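Side-chain contacts in GTPase activator-like protein (Chaetomium thermophilum, PDB 6SSH), which probably acts as a GTPase activator, this chain being the Rap/ran-GAP-type (TSC2 GAP) domain of a much longer protein: residues 31-36 with 181-186; 63-68 with 79-84; 124-129 with 199-204. All coordinates share one frame; numbering follows the deposited sequence.

Interaction 1 (31-36 with 181-186)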
loop_
_atom_site.group_PDB
_atom_site.type_symbol
_atom_site.label_atom_id
_atom_site.label_comp_id
_atom_site.label_asym_id
_atom_site.label_seq_id
_atom_site.Cartn_x
_atom_site.Cartn_y
_atom_site.Cartn_z
ATOM N N HIS A 31 11.462 -2.018 0.419
ATOM C CA HIS A 31 11.709 -2.286 -1.002
ATOM C C HIS A 31 11.730 -3.771 -1.340
ATOM O O HIS A 31 11.244 -4.191 -2.366
ATOM C CB HIS A 31 12.965 -1.550 -1.491
ATOM C CG HIS A 31 12.698 -0.082 -1.662
ATOM N ND1 HIS A 31 11.970 0.401 -2.729
ATOM C CD2 HIS A 31 12.953 0.988 -0.871
ATOM C CE1 HIS A 31 11.808 1.713 -2.595
ATOM N NE2 HIS A 31 12.405 2.102 -1.490
ATOM N N ARG A 32 12.292 -4.601 -0.461
ATOM C CA ARG A 32 12.274 -6.048 -0.717
ATOM C C ARG A 32 10.835 -6.557 -0.626
ATOM O O ARG A 32 10.431 -7.420 -1.383
ATOM C CB ARG A 32 13.196 -6.772 0.237
ATOM C CG ARG A 32 14.653 -6.651 -0.168
ATOM C CD ARG A 32 15.520 -7.575 0.724
ATOM N NE ARG A 32 15.712 -6.957 2.028
ATOM C CZ ARG A 32 16.699 -6.108 2.324
ATOM N NH1 ARG A 32 17.609 -5.779 1.407
ATOM N NH2 ARG A 32 16.769 -5.547 3.524
ATOM N N PHE A 33 10.031 -5.975 0.246
ATOM C CA PHE A 33 8.619 -6.331 0.364
ATOM C C PHE A 33 7.884 -5.991 -0.936
ATOM O O PHE A 33 7.130 -6.817 -1.439
ATOM C CB PHE A 33 8.004 -5.581 1.546
ATOM C CG PHE A 33 6.510 -5.455 1.511
ATOM C CD1 PHE A 33 5.716 -6.543 1.826
ATOM C CD2 PHE A 33 5.876 -4.248 1.182
ATOM C CE1 PHE A 33 4.361 -6.446 1.767
ATOM C CE2 PHE A 33 4.488 -4.187 1.161
ATOM C CZ PHE A 33 3.767 -5.263 1.476
ATOM N N LEU A 34 8.099 -4.801 -1.516
ATOM C CA LEU A 34 7.453 -4.495 -2.808
ATOM C C LEU A 34 7.749 -5.517 -3.890
ATOM O O LEU A 34 6.844 -5.936 -4.621
ATOM C CB LEU A 34 7.962 -3.147 -3.311
ATOM C CG LEU A 34 7.485 -1.905 -2.521
ATOM C CD1 LEU A 34 8.078 -0.675 -3.212
ATOM C CD2 LEU A 34 5.989 -1.815 -2.458
ATOM N N LYS A 35 8.989 -5.988 -3.919
ATOM C CA LYS A 35 9.402 -6.935 -4.930
ATOM C C LYS A 35 8.741 -8.267 -4.727
ATOM O O LYS A 35 8.614 -9.041 -5.674
ATOM C CB LYS A 35 10.927 -7.069 -4.917
ATOM C CG LYS A 35 11.613 -5.841 -5.424
ATOM C CD LYS A 35 13.128 -5.990 -5.345
ATOM C CE LYS A 35 13.833 -4.667 -5.535
ATOM N NZ LYS A 35 15.324 -4.829 -5.608
ATOM N N GLY A 36 8.328 -8.594 -3.495
ATOM C CA GLY A 36 7.550 -9.796 -3.295
ATOM C C GLY A 36 6.061 -9.660 -3.515
ATOM O O GLY A 36 5.325 -10.623 -3.796
ATOM N N LYS A 181 9.754 -12.932 5.205
ATOM C CA LYS A 181 9.541 -13.901 4.114
ATOM C C LYS A 181 8.081 -14.159 3.825
ATOM O O LYS A 181 7.688 -14.251 2.669
ATOM C CB LYS A 181 10.246 -15.212 4.451
ATOM C CG LYS A 181 10.261 -16.239 3.302
ATOM C CD LYS A 181 10.952 -17.534 3.727
ATOM C CE LYS A 181 11.091 -18.503 2.545
ATOM N NZ LYS A 181 11.766 -17.878 1.365
ATOM N N ALA A 182 7.258 -14.286 4.845
ATOM C CA ALA A 182 5.843 -14.566 4.683
ATOM C C ALA A 182 5.011 -13.359 4.352
ATOM O O ALA A 182 3.854 -13.470 3.908
ATOM C CB ALA A 182 5.307 -15.189 5.937
ATOM N N LEU A 183 5.591 -12.196 4.554
ATOM C CA LEU A 183 4.831 -10.949 4.522
ATOM C C LEU A 183 4.128 -10.615 3.201
ATOM O O LEU A 183 2.962 -10.267 3.224
ATOM C CB LEU A 183 5.721 -9.814 5.022
ATOM C CG LEU A 183 4.982 -8.482 5.132
ATOM C CD1 LEU A 183 3.878 -8.556 6.232
ATOM C CD2 LEU A 183 6.026 -7.371 5.422
ATOM N N PRO A 184 4.836 -10.700 2.064
ATOM C CA PRO A 184 4.113 -10.241 0.873
ATOM C C PRO A 184 2.899 -11.113 0.532
ATOM O O PRO A 184 1.849 -10.570 0.156
ATOM C CB PRO A 184 5.154 -10.387 -0.246
ATOM C CG PRO A 184 6.473 -10.550 0.404
ATOM C CD PRO A 184 6.263 -10.961 1.830
ATOM N N SER A 185 2.988 -12.419 0.635
ATOM C CA SER A 185 1.821 -13.243 0.345
ATOM C C SER A 185 0.703 -13.011 1.352
ATOM O O SER A 185 -0.489 -13.035 0.987
ATOM C CB SER A 185 2.194 -14.717 0.219
ATOM O OG SER A 185 2.686 -15.221 1.426
ATOM N N PHE A 186 1.045 -12.836 2.636
ATOM C CA PHE A 186 0.062 -12.616 3.660
ATOM C C PHE A 186 -0.695 -11.296 3.431
ATOM O O PHE A 186 -1.931 -11.255 3.446
ATOM C CB PHE A 186 0.735 -12.621 5.035
ATOM C CG PHE A 186 -0.206 -12.481 6.183
ATOM C CD1 PHE A 186 -1.000 -13.523 6.581
ATOM C CD2 PHE A 186 -0.246 -11.335 6.930
ATOM C CE1 PHE A 186 -1.853 -13.411 7.678
ATOM C CE2 PHE A 186 -1.106 -11.218 8.011
ATOM C CZ PHE A 186 -1.899 -12.255 8.364
#
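Gly36, whose backbone lies against the ring of Pro184, has an amide nitrogen directed at two carbonyls of its own helix. The bond from Gly36 N to Arg32 O measures 3.2 Å, and a second, weak one reaches Phe33 O at 3.0 Å. No hydrogen bond crosses between 31-36 and 181-186, so van der Waals contact joins them. Pro184 CB comes to 3.5 Å from Gly36 C, while Pro184 CG leans over Gly36 CA at 3.9 Å. With no side chain on the glycine, the proline ring meets the bare helix backbone, which agrees with the CA atoms of Gly36 and Pro184 being only 5.4 Å apart.

The second half of the contact is made by one side of the Phe33 ring. CG stands anti to the backbone N (chi1 159°), beside the carbonyl carbon, and this torsion carries the ring across to the other helix. There CD1 meets Leu183 CD2 at 3.7 Å, and CE1 reaches Pro184 CA at 3.9 Å. Both partners approach the ring obliquely, and the Phe33 and Leu183 side chains cross at about a right angle. Phe33 and Leu183 are buried, so the contact runs from this pair to a more accessible edge at Gly36 and Pro184.

Within 181-186, in the N-terminal part of helix 183-201, Phe186 N bonds to Ala182 O (3.1 Å, i to i-4). Farther along the same helix, Arg188 NH1 donates to Gly36 O, adding a polar tie between the two helices. Phe33 and Leu183 both rest on Ile131 of strand 127-134; Phe33 also meets Trp108 of strand 104-109, and Leu183 touches Val156 and Val158 of strand 155-162. The last turns of helix 28-37 thus meet the N-terminal end of helix 183-201 on one face of the sheet.

Interaction 2 (63-68 with 79-84); sequences YTYCWR and TTQMPT. With EDO (1,2-ethanediol), chain B; EDO (1,2-ethanediol), chain E.
Gln81 sets its side-chain amide against Tyr63 and Tyr65, and both ends of that amide are engaged. NE2 donates to Tyr63 O at 3.3 Å with an N-H...O angle of 159°; the donor stands above the carbonyl plane, although Tyr63 O lies close to the amide plane of Gln81. The other N-H of NE2 points to O2 of the chain E ethanediol, 2.8 Å away. OE1 accepts from O1 of that same diol at 2.6 Å and also sits at the edge of the Tyr65 ring, 3.7 Å from CE1, with ring and amide planes nearly perpendicular (86°). A bend at chi2 (-65°) folds the glutamine chain into this position.

A second ethanediol, of chain B, bridges the backbones: Tyr63 N donates to its O2 at 3.1 Å, and that O2 donates to Gln81 O at 2.8 Å. Both diols probably come from the crystallisation liquor.

Behind Gln81, the 3-10 turn is closed by Met82 N bonding to Thr79 O at 3.1 Å. Lys95 NZ of helix 93-99 bonds to Thr79 O, Met82 O and Thr84 OG1, fastening the loop. Strand 63-68 runs antiparallel between strands 39-42 and 73-78, with Tyr63 and Tyr65 both touching Leu40, while 79-84 leaves the end of strand 73-78 and heads toward helix 93-99.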
loop_
_atom_site.group_PDB
_atom_site.type_symbol
_atom_site.label_atom_id
_atom_site.label_comp_id
_atom_site.label_asym_id
_atom_site.label_seq_id
_atom_site.Cartn_x
_atom_site.Cartn_y
_atom_site.Cartn_z
ATOM N N TYR A 63 7.324 3.072 -13.366
ATOM C CA TYR A 63 7.038 1.686 -12.951
ATOM C C TYR A 63 6.038 1.600 -11.821
ATOM O O TYR A 63 5.976 2.469 -10.986
ATOM C CB TYR A 63 8.314 0.985 -12.516
ATOM C CG TYR A 63 9.296 0.784 -13.612
ATOM C CD1 TYR A 63 10.320 1.722 -13.840
ATOM C CD2 TYR A 63 9.237 -0.320 -14.468
ATOM C CE1 TYR A 63 11.218 1.592 -14.896
ATOM C CE2 TYR A 63 10.157 -0.476 -15.507
ATOM C CZ TYR A 63 11.116 0.479 -15.719
ATOM O OH TYR A 63 12.030 0.331 -16.729
ATOM N N THR A 64 5.272 0.511 -11.798
ATOM C CA THR A 64 4.563 0.100 -10.593
ATOM C C THR A 64 4.816 -1.395 -10.375
ATOM O O THR A 64 5.623 -1.991 -11.084
ATOM C CB THR A 64 3.110 0.475 -10.682
ATOM O OG1 THR A 64 2.629 0.358 -9.331
ATOM C CG2 THR A 64 2.328 -0.365 -11.619
ATOM N N TYR A 65 4.176 -1.926 -9.357
ATOM C CA TYR A 65 4.197 -3.334 -9.062
ATOM C C TYR A 65 2.792 -3.894 -9.298
ATOM O O TYR A 65 1.796 -3.272 -8.920
ATOM C CB TYR A 65 4.652 -3.578 -7.597
ATOM C CG TYR A 65 6.111 -3.264 -7.384
ATOM C CD1 TYR A 65 6.515 -1.968 -7.071
ATOM C CD2 TYR A 65 7.096 -4.227 -7.565
ATOM C CE1 TYR A 65 7.840 -1.676 -6.945
ATOM C CE2 TYR A 65 8.417 -3.957 -7.418
ATOM C CZ TYR A 65 8.785 -2.660 -7.087
ATOM O OH TYR A 65 10.136 -2.398 -6.935
ATOM N N CYS A 66 2.748 -5.093 -9.897
ATOM C CA CYS A 66 1.473 -5.702 -10.280
ATOM C C CYS A 66 1.485 -7.194 -9.977
ATOM O O CYS A 66 2.490 -7.864 -10.119
ATOM C CB CYS A 66 1.209 -5.516 -11.788
ATOM S SG CYS A 66 1.136 -3.807 -12.311
ATOM N N TRP A 67 0.298 -7.708 -9.692
ATOM C CA TRP A 67 0.113 -9.147 -9.435
ATOM C C TRP A 67 -0.987 -9.705 -10.273
ATOM O O TRP A 67 -1.998 -9.049 -10.460
ATOM C CB TRP A 67 -0.263 -9.341 -7.964
ATOM C CG TRP A 67 -0.760 -10.688 -7.642
ATOM C CD1 TRP A 67 -2.074 -11.123 -7.640
ATOM C CD2 TRP A 67 0.031 -11.758 -7.311
ATOM N NE1 TRP A 67 -2.118 -12.432 -7.307
ATOM C CE2 TRP A 67 -0.838 -12.866 -7.087
ATOM C CE3 TRP A 67 1.390 -11.931 -7.129
ATOM C CZ2 TRP A 67 -0.385 -14.138 -6.707
ATOM C CZ3 TRP A 67 1.842 -13.200 -6.727
ATOM C CH2 TRP A 67 0.969 -14.290 -6.541
ATOM N N ARG A 68 -0.860 -10.955 -10.711
ATOM C CA ARG A 68 -1.924 -11.608 -11.446
ATOM C C ARG A 68 -1.994 -13.062 -11.027
ATOM O O ARG A 68 -0.951 -13.690 -10.732
ATOM C CB ARG A 68 -1.582 -11.617 -12.961
ATOM C CG ARG A 68 -2.504 -12.288 -13.889
ATOM C CD ARG A 68 -2.075 -11.938 -15.344
ATOM N NE ARG A 68 -2.667 -12.821 -16.348
ATOM C CZ ARG A 68 -2.304 -12.841 -17.615
ATOM N NH1 ARG A 68 -1.333 -12.051 -18.053
ATOM N NH2 ARG A 68 -2.908 -13.664 -18.446
ATOM N N THR A 79 3.037 4.995 -3.567
ATOM C CA THR A 79 3.307 6.444 -3.561
ATOM C C THR A 79 4.787 6.708 -3.725
ATOM O O THR A 79 5.128 7.688 -4.371
ATOM C CB THR A 79 2.663 7.135 -2.367
ATOM O OG1 THR A 79 3.135 6.535 -1.154
ATOM C CG2 THR A 79 1.149 7.047 -2.451
ATOM N N THR A 80 5.693 5.875 -3.227
ATOM C CA THR A 80 7.116 6.091 -3.383
ATOM C C THR A 80 7.566 5.868 -4.862
ATOM O O THR A 80 8.659 6.310 -5.220
ATOM C CB THR A 80 7.980 5.249 -2.475
ATOM O OG1 THR A 80 7.652 3.848 -2.676
ATOM C CG2 THR A 80 7.775 5.607 -0.983
ATOM N N GLN A 81 6.751 5.181 -5.679
ATOM C CA GLN A 81 7.051 5.027 -7.135
ATOM C C GLN A 81 6.678 6.269 -7.932
ATOM O O GLN A 81 6.999 6.364 -9.126
ATOM C CB GLN A 81 6.323 3.794 -7.708
ATOM C CG GLN A 81 6.863 2.464 -7.229
ATOM C CD GLN A 81 8.276 2.139 -7.660
ATOM O OE1 GLN A 81 9.107 1.783 -6.884
ATOM N NE2 GLN A 81 8.563 2.287 -8.957
ATOM N N MET A 82 5.886 7.149 -7.340
ATOM C CA MET A 82 5.318 8.307 -8.028
ATOM C C MET A 82 6.218 9.503 -7.818
ATOM O O MET A 82 6.705 9.722 -6.719
ATOM C CB MET A 82 3.918 8.599 -7.507
ATOM C CG MET A 82 2.947 7.422 -7.647
ATOM S SD MET A 82 1.430 7.782 -6.766
ATOM C CE MET A 82 0.581 6.165 -6.871
ATOM N N PRO A 83 6.437 10.318 -8.867
ATOM C CA PRO A 83 7.344 11.468 -8.712
ATOM C C PRO A 83 6.764 12.519 -7.772
ATOM O O PRO A 83 5.569 12.725 -7.685
ATOM C CB PRO A 83 7.469 12.028 -10.143
ATOM C CG PRO A 83 6.390 11.434 -10.888
ATOM C CD PRO A 83 5.871 10.205 -10.237
ATOM N N THR A 84 7.703 13.154 -7.060
ATOM C CA THR A 84 7.376 14.300 -6.220
ATOM C C THR A 84 7.978 15.546 -6.831
ATOM O O THR A 84 9.183 15.573 -7.144
ATOM C CB THR A 84 7.970 14.088 -4.830
ATOM O OG1 THR A 84 7.363 12.933 -4.217
ATOM C CG2 THR A 84 7.787 15.250 -3.925
HETATM C C1 EDO B . 10.005 6.431 -10.973
HETATM O O1 EDO B . 9.781 6.833 -12.351
HETATM C C2 EDO B . 9.651 4.966 -10.759
HETATM O O2 EDO B . 8.275 4.718 -10.969
HETATM C C1 EDO E . 12.352 0.532 -8.152
HETATM O O1 EDO E . 11.260 0.327 -7.212
HETATM C C2 EDO E . 12.012 0.745 -9.644
HETATM O O2 EDO E . 11.211 1.911 -9.900
#

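Interaction 3 (124-129 with 199-204)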
loop_
_atom_site.group_PDB
_atom_site.type_symbol
_atom_site.label_atom_id
_atom_site.label_comp_id
_atom_site.label_asym_id
_atom_site.label_seq_id
_atom_site.Cartn_x
_atom_site.Cartn_y
_atom_site.Cartn_z
ATOM N N PHE A 124 -13.546 7.322 0.754
ATOM C CA PHE A 124 -13.448 6.026 0.042
ATOM C C PHE A 124 -12.430 5.079 0.650
ATOM O O PHE A 124 -12.372 3.890 0.278
ATOM C CB PHE A 124 -13.200 6.253 -1.416
ATOM C CG PHE A 124 -14.219 7.153 -2.060
ATOM C CD1 PHE A 124 -13.842 8.372 -2.611
ATOM C CD2 PHE A 124 -15.573 6.820 -2.037
ATOM C CE1 PHE A 124 -14.772 9.220 -3.172
ATOM C CE2 PHE A 124 -16.527 7.686 -2.612
ATOM C CZ PHE A 124 -16.112 8.889 -3.170
ATOM N N ASN A 125 -11.744 5.493 1.695
ATOM C CA ASN A 125 -10.777 4.604 2.305
ATOM C C ASN A 125 -11.477 3.792 3.375
ATOM O O ASN A 125 -11.876 4.319 4.406
ATOM C CB ASN A 125 -9.609 5.320 2.925
ATOM C CG ASN A 125 -8.561 5.853 1.915
ATOM O OD1 ASN A 125 -7.519 6.318 2.369
ATOM N ND2 ASN A 125 -8.785 5.738 0.635
ATOM N N TYR A 126 -11.684 2.521 3.121
ATOM C CA TYR A 126 -12.405 1.668 4.042
ATOM C C TYR A 126 -11.469 0.871 4.924
ATOM O O TYR A 126 -11.863 0.611 6.061
ATOM C CB TYR A 126 -13.248 0.657 3.274
ATOM C CG TYR A 126 -14.302 1.259 2.375
ATOM C CD1 TYR A 126 -14.790 2.537 2.571
ATOM C CD2 TYR A 126 -14.848 0.499 1.357
ATOM C CE1 TYR A 126 -15.780 3.047 1.716
ATOM C CE2 TYR A 126 -15.804 1.012 0.483
ATOM C CZ TYR A 126 -16.263 2.274 0.675
ATOM O OH TYR A 126 -17.250 2.762 -0.180
ATOM N N VAL A 127 -10.313 0.453 4.444
ATOM C CA VAL A 127 -9.410 -0.475 5.128
ATOM C C VAL A 127 -7.983 -0.041 4.952
ATOM O O VAL A 127 -7.578 0.261 3.802
ATOM C CB VAL A 127 -9.526 -1.921 4.501
ATOM C CG1 VAL A 127 -8.567 -2.904 5.221
ATOM C CG2 VAL A 127 -10.974 -2.443 4.586
ATOM N N TYR A 128 -7.211 -0.061 6.036
ATOM C CA TYR A 128 -5.761 0.071 6.015
ATOM C C TYR A 128 -5.161 -1.227 6.563
ATOM O O TYR A 128 -5.566 -1.730 7.631
ATOM C CB TYR A 128 -5.263 1.251 6.858
ATOM C CG TYR A 128 -5.761 2.586 6.350
ATOM C CD1 TYR A 128 -6.765 3.259 7.028
ATOM C CD2 TYR A 128 -5.277 3.109 5.145
ATOM C CE1 TYR A 128 -7.240 4.450 6.603
ATOM C CE2 TYR A 128 -5.770 4.320 4.693
ATOM C CZ TYR A 128 -6.752 4.945 5.404
ATOM O OH TYR A 128 -7.299 6.183 4.986
ATOM N N ILE A 129 -4.222 -1.793 5.843
ATOM C CA ILE A 129 -3.414 -2.945 6.256
ATOM C C ILE A 129 -2.107 -2.392 6.718
ATOM O O ILE A 129 -1.319 -1.897 5.879
ATOM C CB ILE A 129 -3.234 -3.958 5.152
ATOM C CG1 ILE A 129 -4.575 -4.524 4.726
ATOM C CG2 ILE A 129 -2.281 -5.083 5.582
ATOM C CD1 ILE A 129 -4.588 -5.153 3.404
ATOM N N LEU A 199 -15.951 -3.937 -2.268
ATOM C CA LEU A 199 -16.880 -3.786 -3.374
ATOM C C LEU A 199 -18.296 -3.972 -2.967
ATOM O O LEU A 199 -19.205 -3.315 -3.453
ATOM C CB LEU A 199 -16.494 -4.722 -4.510
ATOM C CG LEU A 199 -15.196 -4.351 -5.196
ATOM C CD1 LEU A 199 -14.737 -5.507 -6.085
ATOM C CD2 LEU A 199 -15.353 -3.077 -6.011
ATOM N N VAL A 200 -18.567 -4.910 -2.051
ATOM C CA VAL A 200 -19.906 -5.072 -1.515
ATOM C C VAL A 200 -20.278 -3.917 -0.609
ATOM O O VAL A 200 -21.391 -3.366 -0.689
ATOM C CB VAL A 200 -20.042 -6.413 -0.736
ATOM C CG1 VAL A 200 -21.377 -6.500 0.020
ATOM C CG2 VAL A 200 -19.840 -7.549 -1.714
ATOM N N TRP A 201 -19.344 -3.537 0.242
ATOM C CA TRP A 201 -19.631 -2.505 1.227
ATOM C C TRP A 201 -19.920 -1.144 0.537
ATOM O O TRP A 201 -20.720 -0.349 1.059
ATOM C CB TRP A 201 -18.461 -2.463 2.231
ATOM C CG TRP A 201 -18.809 -2.117 3.666
ATOM C CD1 TRP A 201 -19.463 -2.889 4.565
ATOM C CD2 TRP A 201 -18.452 -0.907 4.364
ATOM N NE1 TRP A 201 -19.572 -2.226 5.776
ATOM C CE2 TRP A 201 -18.946 -1.016 5.676
ATOM C CE3 TRP A 201 -17.757 0.256 4.003
ATOM C CZ2 TRP A 201 -18.787 -0.000 6.617
ATOM C CZ3 TRP A 201 -17.605 1.255 4.934
ATOM C CH2 TRP A 201 -18.106 1.117 6.234
ATOM N N ALA A 202 -19.358 -0.918 -0.619
ATOM C CA ALA A 202 -19.569 0.344 -1.372
ATOM C C ALA A 202 -21.075 0.524 -1.684
ATOM O O ALA A 202 -21.515 1.648 -1.983
ATOM C CB ALA A 202 -18.740 0.379 -2.627
ATOM N N ASN A 203 -21.873 -0.537 -1.567
ATOM C CA ASN A 203 -23.334 -0.457 -1.811
ATOM C C ASN A 203 -24.192 -0.153 -0.590
ATOM O O ASN A 203 -25.434 -0.007 -0.694
ATOM C CB ASN A 203 -23.849 -1.799 -2.356
ATOM C CG ASN A 203 -23.213 -2.180 -3.636
ATOM O OD1 ASN A 203 -23.267 -1.429 -4.604
ATOM N ND2 ASN A 203 -22.592 -3.353 -3.671
ATOM N N ARG A 204 -23.595 -0.107 0.590
ATOM C CA ARG A 204 -24.378 0.022 1.814
ATOM C C ARG A 204 -25.291 1.256 1.749
ATOM O O ARG A 204 -24.957 2.243 1.077
ATOM C CB ARG A 204 -23.447 0.115 3.025
ATOM C CG ARG A 204 -22.742 1.471 3.111
ATOM C CD ARG A 204 -21.477 1.416 3.932
ATOM N NE ARG A 204 -20.710 2.685 3.920
ATOM C CZ ARG A 204 -20.112 3.226 2.850
ATOM N NH1 ARG A 204 -20.180 2.645 1.664
ATOM N NH2 ARG A 204 -19.428 4.363 2.966
HETATM O O HOH W 1 -17.981 5.394 0.242
#
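Tyr126 presents a ring face to the edge of Trp201 in a T-shaped (edge-to-face) pair. The centroid of the Tyr126 ring and that of the six-membered ring of Trp201 are 5.1 Å apart, with the planes at 73°. The nearest atoms are Tyr126 CD1 and Trp201 CZ3, at 3.9 Å, and Trp201 CE3 stands over the centre of the tyrosine ring. Trp201 was modelled in two conformers and the pairing is certain only for this one; its chi1 of -146° departs from a staggered value. Tyr126 has CG beside its backbone N, and a chi2 of -22° turns the ring well away from the usual perpendicular setting. The carbonyl oxygen of Phe124 lies on the opposite face of the Tyr126 ring.

The Tyr126 and Arg204 side chains approach each other from opposite directions. In Arg204, CG sits between the backbone N and the carbonyl carbon, and from CG to NE the chain is extended, passing over the Trp201 ring with CD 3.7 Å above the plane. At the far end a water links the two side chains, 2.8 Å from Tyr126 OH and accepting from Arg204 NH2 at 3.3 Å; it lies in the plane of both flat groups.

Two donors from Arg204 grip Trp201 O from opposite faces of its plane: NH1 at 3.1 Å and the backbone N at 2.9 Å. The NH1 bond ties the guanidinium back to the turn that the backbone N bond closes.

Phe103 stacks on Tyr126, and Phe166 meets Trp201 edge-to-face, extending the aromatic cluster. An aromatic contact, with a type I beta turn from Trp201 to Arg204, thus joins the C-terminal end of helix 183-201 to the residues leading into strand 127-134, an inner strand of the mixed sheet of this alpha/beta GAP domain.

How the interactions relate
Interactions 1 and 3 use the two ends of helix 183-201, on opposite sides of the chain's centre, with contact centres 24 Å apart and nearest atoms about 7 Å apart. Interaction 2 is nested within the loop closed by interaction 1, and those two touch: Leu34 O lies 3.4 Å from Tyr65 CD2, and the centres of the two contacts are 15 Å apart. Arg188 adds a link, bonding to Gly36 O and making a cation-pi contact with Trp67. Interactions 2 and 3 reach the same sheet without touching, their centres 22 Å apart. The ethanediols of interaction 2 are probably solvent additives and do not by themselves mark a substrate site.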